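Local coordinates for protein fimbrial subunit type 1 (Actinomyces oris, PDB 3UXF) that forms the shaft of type 1 fimbriae, the adhesive fibres on the bacterial cell surface, as their major subunit, at residues Ile261-Gln274 and Trp330-Pro342. Residues are numbered along the deposited sequence; the frame is centred on the assembly and turned at random.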
# COMPACT_ATOMS: atom_id res chain seq x y z
N ILE A 261 3.99 16.41 10.11
CA ILE A 261 4.00 17.68 9.37
C ILE A 261 2.94 17.65 8.29
O ILE A 261 3.05 16.82 7.38
CB ILE A 261 5.37 17.91 8.74
CG1 ILE A 261 6.44 17.82 9.83
CG2 ILE A 261 5.43 19.26 7.99
CD1 ILE A 261 7.81 17.55 9.26
N THR A 262 1.92 18.50 8.35
CA THR A 262 0.94 18.53 7.27
C THR A 262 1.09 19.80 6.45
O THR A 262 1.65 20.80 6.93
CB THR A 262 -0.53 18.44 7.73
OG1 THR A 262 -0.83 19.51 8.66
CG2 THR A 262 -0.80 17.12 8.42
N ALA A 263 0.60 19.76 5.22
CA ALA A 263 0.75 20.91 4.32
C ALA A 263 -0.36 20.89 3.28
O ALA A 263 -0.80 19.83 2.83
CB ALA A 263 2.13 20.90 3.64
N GLU A 264 -0.79 22.08 2.87
CA GLU A 264 -1.71 22.20 1.76
C GLU A 264 -1.01 21.89 0.44
O GLU A 264 0.12 22.29 0.21
CB GLU A 264 -2.26 23.62 1.73
CG GLU A 264 -3.46 23.86 2.60
CD GLU A 264 -4.65 24.25 1.76
OE1 GLU A 264 -4.63 25.39 1.22
OE2 GLU A 264 -5.57 23.42 1.60
N GLY A 265 -1.71 21.21 -0.45
CA GLY A 265 -1.17 20.92 -1.74
C GLY A 265 -2.06 21.46 -2.84
O GLY A 265 -3.08 22.15 -2.59
N LYS A 266 -1.69 21.12 -4.06
CA LYS A 266 -2.36 21.63 -5.24
C LYS A 266 -3.69 20.93 -5.45
O LYS A 266 -4.74 21.57 -5.43
CB LYS A 266 -1.45 21.48 -6.47
CG LYS A 266 -2.04 21.91 -7.81
CD LYS A 266 -1.03 21.52 -8.92
CE LYS A 266 -1.46 21.97 -10.31
NZ LYS A 266 -2.60 21.17 -10.84
N ASP A 267 -3.63 19.61 -5.64
CA ASP A 267 -4.82 18.80 -5.88
C ASP A 267 -5.10 17.87 -4.71
O ASP A 267 -6.12 17.17 -4.69
CB ASP A 267 -4.65 17.96 -7.12
CG ASP A 267 -4.62 18.81 -8.40
OD1 ASP A 267 -5.22 19.89 -8.40
OD2 ASP A 267 -3.99 18.37 -9.38
N HIS A 268 -4.18 17.87 -3.76
CA HIS A 268 -4.26 17.03 -2.56
C HIS A 268 -3.66 17.82 -1.44
O HIS A 268 -3.01 18.85 -1.67
CB HIS A 268 -3.37 15.80 -2.75
CG HIS A 268 -3.68 15.03 -3.98
ND1 HIS A 268 -3.07 15.27 -5.19
CD2 HIS A 268 -4.53 13.99 -4.17
CE1 HIS A 268 -3.53 14.41 -6.08
NE2 HIS A 268 -4.41 13.63 -5.49
N ASN A 269 -3.82 17.33 -0.22
CA ASN A 269 -2.97 17.80 0.87
C ASN A 269 -2.02 16.69 1.25
O ASN A 269 -1.97 15.65 0.59
CB ASN A 269 -3.80 18.22 2.07
CG ASN A 269 -4.73 19.35 1.73
OD1 ASN A 269 -4.34 20.26 1.01
ND2 ASN A 269 -5.98 19.29 2.21
N TRP A 270 -1.18 16.99 2.24
CA TRP A 270 -0.01 16.14 2.48
C TRP A 270 0.26 15.99 3.97
O TRP A 270 0.10 16.94 4.75
CB TRP A 270 1.22 16.75 1.82
CG TRP A 270 1.09 16.85 0.37
CD1 TRP A 270 0.67 17.95 -0.35
CD2 TRP A 270 1.38 15.83 -0.59
NE1 TRP A 270 0.68 17.66 -1.68
CE2 TRP A 270 1.12 16.37 -1.87
CE3 TRP A 270 1.85 14.51 -0.50
CZ2 TRP A 270 1.30 15.65 -3.05
CZ3 TRP A 270 2.04 13.80 -1.70
CH2 TRP A 270 1.76 14.37 -2.95
N ALA A 271 0.62 14.77 4.39
CA ALA A 271 0.98 14.53 5.78
C ALA A 271 2.24 13.70 5.78
O ALA A 271 2.29 12.66 5.13
CB ALA A 271 -0.12 13.74 6.48
N THR A 272 3.26 14.15 6.49
CA THR A 272 4.51 13.39 6.59
C THR A 272 4.74 13.03 8.05
O THR A 272 4.68 13.90 8.95
CB THR A 272 5.70 14.26 6.14
OG1 THR A 272 5.51 14.62 4.77
CG2 THR A 272 7.01 13.46 6.25
N ILE A 273 5.02 11.75 8.31
CA ILE A 273 5.54 11.35 9.60
C ILE A 273 7.05 11.27 9.42
O ILE A 273 7.54 10.48 8.61
CB ILE A 273 4.96 9.98 10.06
CG1 ILE A 273 3.47 10.09 10.36
CG2 ILE A 273 5.74 9.42 11.27
CD1 ILE A 273 3.11 10.90 11.56
N GLN A 274 7.75 12.13 10.13
CA GLN A 274 9.20 12.24 10.00
C GLN A 274 9.84 11.76 11.30
O GLN A 274 9.59 12.33 12.35
CB GLN A 274 9.54 13.71 9.72
CG GLN A 274 11.04 14.05 9.62
CD GLN A 274 11.21 15.57 9.56
OE1 GLN A 274 11.11 16.25 10.58
NE2 GLN A 274 11.39 16.11 8.34
N TRP A 330 11.53 15.74 -1.81
CA TRP A 330 10.42 16.09 -0.95
C TRP A 330 10.76 16.98 0.23
O TRP A 330 11.68 16.71 0.99
CB TRP A 330 9.79 14.81 -0.40
CG TRP A 330 8.61 15.03 0.52
CD1 TRP A 330 8.56 14.77 1.85
CD2 TRP A 330 7.33 15.55 0.15
NE1 TRP A 330 7.31 15.09 2.35
CE2 TRP A 330 6.54 15.57 1.32
CE3 TRP A 330 6.78 16.01 -1.05
CZ2 TRP A 330 5.23 16.02 1.32
CZ3 TRP A 330 5.46 16.44 -1.04
CH2 TRP A 330 4.71 16.44 0.14
N ASP A 331 9.99 18.05 0.39
CA ASP A 331 10.11 18.89 1.57
C ASP A 331 8.73 18.92 2.23
O ASP A 331 7.78 19.45 1.68
CB ASP A 331 10.47 20.31 1.14
CG ASP A 331 10.51 21.27 2.30
OD1 ASP A 331 10.09 20.93 3.43
OD2 ASP A 331 10.99 22.41 2.07
N PRO A 332 8.60 18.29 3.41
CA PRO A 332 7.27 18.10 3.99
C PRO A 332 6.51 19.40 4.21
O PRO A 332 5.28 19.41 4.28
CB PRO A 332 7.54 17.46 5.36
CG PRO A 332 8.94 16.93 5.28
CD PRO A 332 9.67 17.60 4.16
N ASN A 333 7.26 20.49 4.37
CA ASN A 333 6.67 21.78 4.62
C ASN A 333 6.39 22.54 3.35
O ASN A 333 5.69 23.54 3.39
CB ASN A 333 7.62 22.60 5.52
CG ASN A 333 7.50 22.22 6.95
OD1 ASN A 333 6.44 22.37 7.56
ND2 ASN A 333 8.57 21.67 7.52
N ASN A 334 6.94 22.09 2.23
CA ASN A 334 6.74 22.77 0.95
C ASN A 334 6.48 21.82 -0.20
O ASN A 334 7.36 21.59 -1.03
CB ASN A 334 7.96 23.65 0.61
CG ASN A 334 8.15 24.75 1.59
OD1 ASN A 334 7.28 25.63 1.73
ND2 ASN A 334 9.26 24.71 2.32
N PRO A 335 5.26 21.25 -0.26
CA PRO A 335 4.98 20.35 -1.37
C PRO A 335 4.84 21.13 -2.64
O PRO A 335 4.97 20.52 -3.68
CB PRO A 335 3.64 19.70 -0.99
CG PRO A 335 3.07 20.52 0.06
CD PRO A 335 4.15 21.35 0.70
N GLY A 336 4.57 22.42 -2.55
CA GLY A 336 4.40 23.22 -3.74
C GLY A 336 3.33 22.60 -4.62
O GLY A 336 2.25 22.26 -4.13
N THR A 337 3.61 22.45 -5.91
CA THR A 337 2.61 21.94 -6.82
C THR A 337 2.74 20.44 -7.08
O THR A 337 2.15 19.93 -8.03
CB THR A 337 2.63 22.72 -8.18
OG1 THR A 337 3.87 22.49 -8.84
CG2 THR A 337 2.48 24.22 -7.94
N THR A 338 3.47 19.72 -6.22
CA THR A 338 3.61 18.26 -6.35
C THR A 338 2.26 17.54 -6.41
O THR A 338 1.32 17.92 -5.71
CB THR A 338 4.38 17.68 -5.12
OG1 THR A 338 5.63 18.36 -4.98
CG2 THR A 338 4.62 16.17 -5.27
N THR A 339 2.17 16.52 -7.25
CA THR A 339 0.95 15.70 -7.32
C THR A 339 1.27 14.22 -7.16
O THR A 339 0.43 13.46 -6.73
CB THR A 339 0.22 15.85 -8.66
OG1 THR A 339 1.16 15.64 -9.73
CG2 THR A 339 -0.40 17.24 -8.78
N ASP A 340 2.47 13.80 -7.54
CA ASP A 340 2.82 12.40 -7.41
C ASP A 340 3.34 12.07 -6.00
O ASP A 340 4.03 12.88 -5.40
CB ASP A 340 3.86 12.00 -8.46
CG ASP A 340 3.84 10.51 -8.75
OD1 ASP A 340 3.24 9.75 -7.96
OD2 ASP A 340 4.42 10.10 -9.79
N ILE A 341 3.02 10.90 -5.47
CA ILE A 341 3.56 10.51 -4.15
C ILE A 341 5.09 10.43 -4.22
O ILE A 341 5.63 9.86 -5.18
CB ILE A 341 2.99 9.14 -3.66
CG1 ILE A 341 3.37 8.87 -2.19
CG2 ILE A 341 3.45 8.02 -4.52
CD1 ILE A 341 2.42 9.61 -1.19
N PRO A 342 5.77 10.98 -3.20
CA PRO A 342 7.24 10.85 -3.20
C PRO A 342 7.68 9.51 -2.71
O PRO A 342 6.96 8.79 -2.02
CB PRO A 342 7.69 11.93 -2.22
CG PRO A 342 6.51 12.30 -1.41
CD PRO A 342 5.28 11.89 -2.16
O HOH W 1 3.93 16.89 4.70
O HOH W 2 3.77 22.71 6.67
O HOH W 3 0.85 19.77 -3.94
O HOH W 4 -1.47 17.77 -5.30
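Trp270 and Trp330 meet where an irregular loop, Trp330-Pro342, crosses the face of a beta hairpin built from strands 258-264 and 269-275. The hairpin belongs to a beta-sandwich domain in the middle of the pilin, and the loop leads into strand 344-362. CH2 of Trp330 points at one face of the Trp270 indole and lies 3.5 Å from Trp270 CD2. The planes of the two six-membered rings are inclined at 54°, an oblique approach. Pro335 covers the same indole further along: its CB sits 3.8 Å from the centroid of the Trp270 five-membered ring, a CH-pi contact over the face. CG of Trp270 is anti to its carbonyl carbon (chi1 -62°), which lays the indole under the loop. The far rim of the indole reaches Thr338 O and CD of Pro342. One direct hydrogen bond joins the two segments: Trp330 NE1 donates to Thr272 OG1 at 3.1 Å, with an N-H...O angle of 152° and the oxygen close to the ring plane. Pro332 N lies over one face of the Trp330 ring and Pro342 CG over the opposite one. NH2 of Arg222 hydrogen-bonds to the Trp330 carbonyl. Beside this, Pro332 packs its CB against Ile261 CG2 at 3.8 Å and against the Thr272 side chain. Water bridges much of the polar seam by donating to carbonyls of the loop. One water accepts from Thr272 OG1 and donates to Ile261 O and Pro332 O. At the hairpin turn, another accepts from Lys266 N and from Trp270 NE1 at 3.1 Å, and donates to Gly336 O and, at 2.6 Å, to Thr338 O.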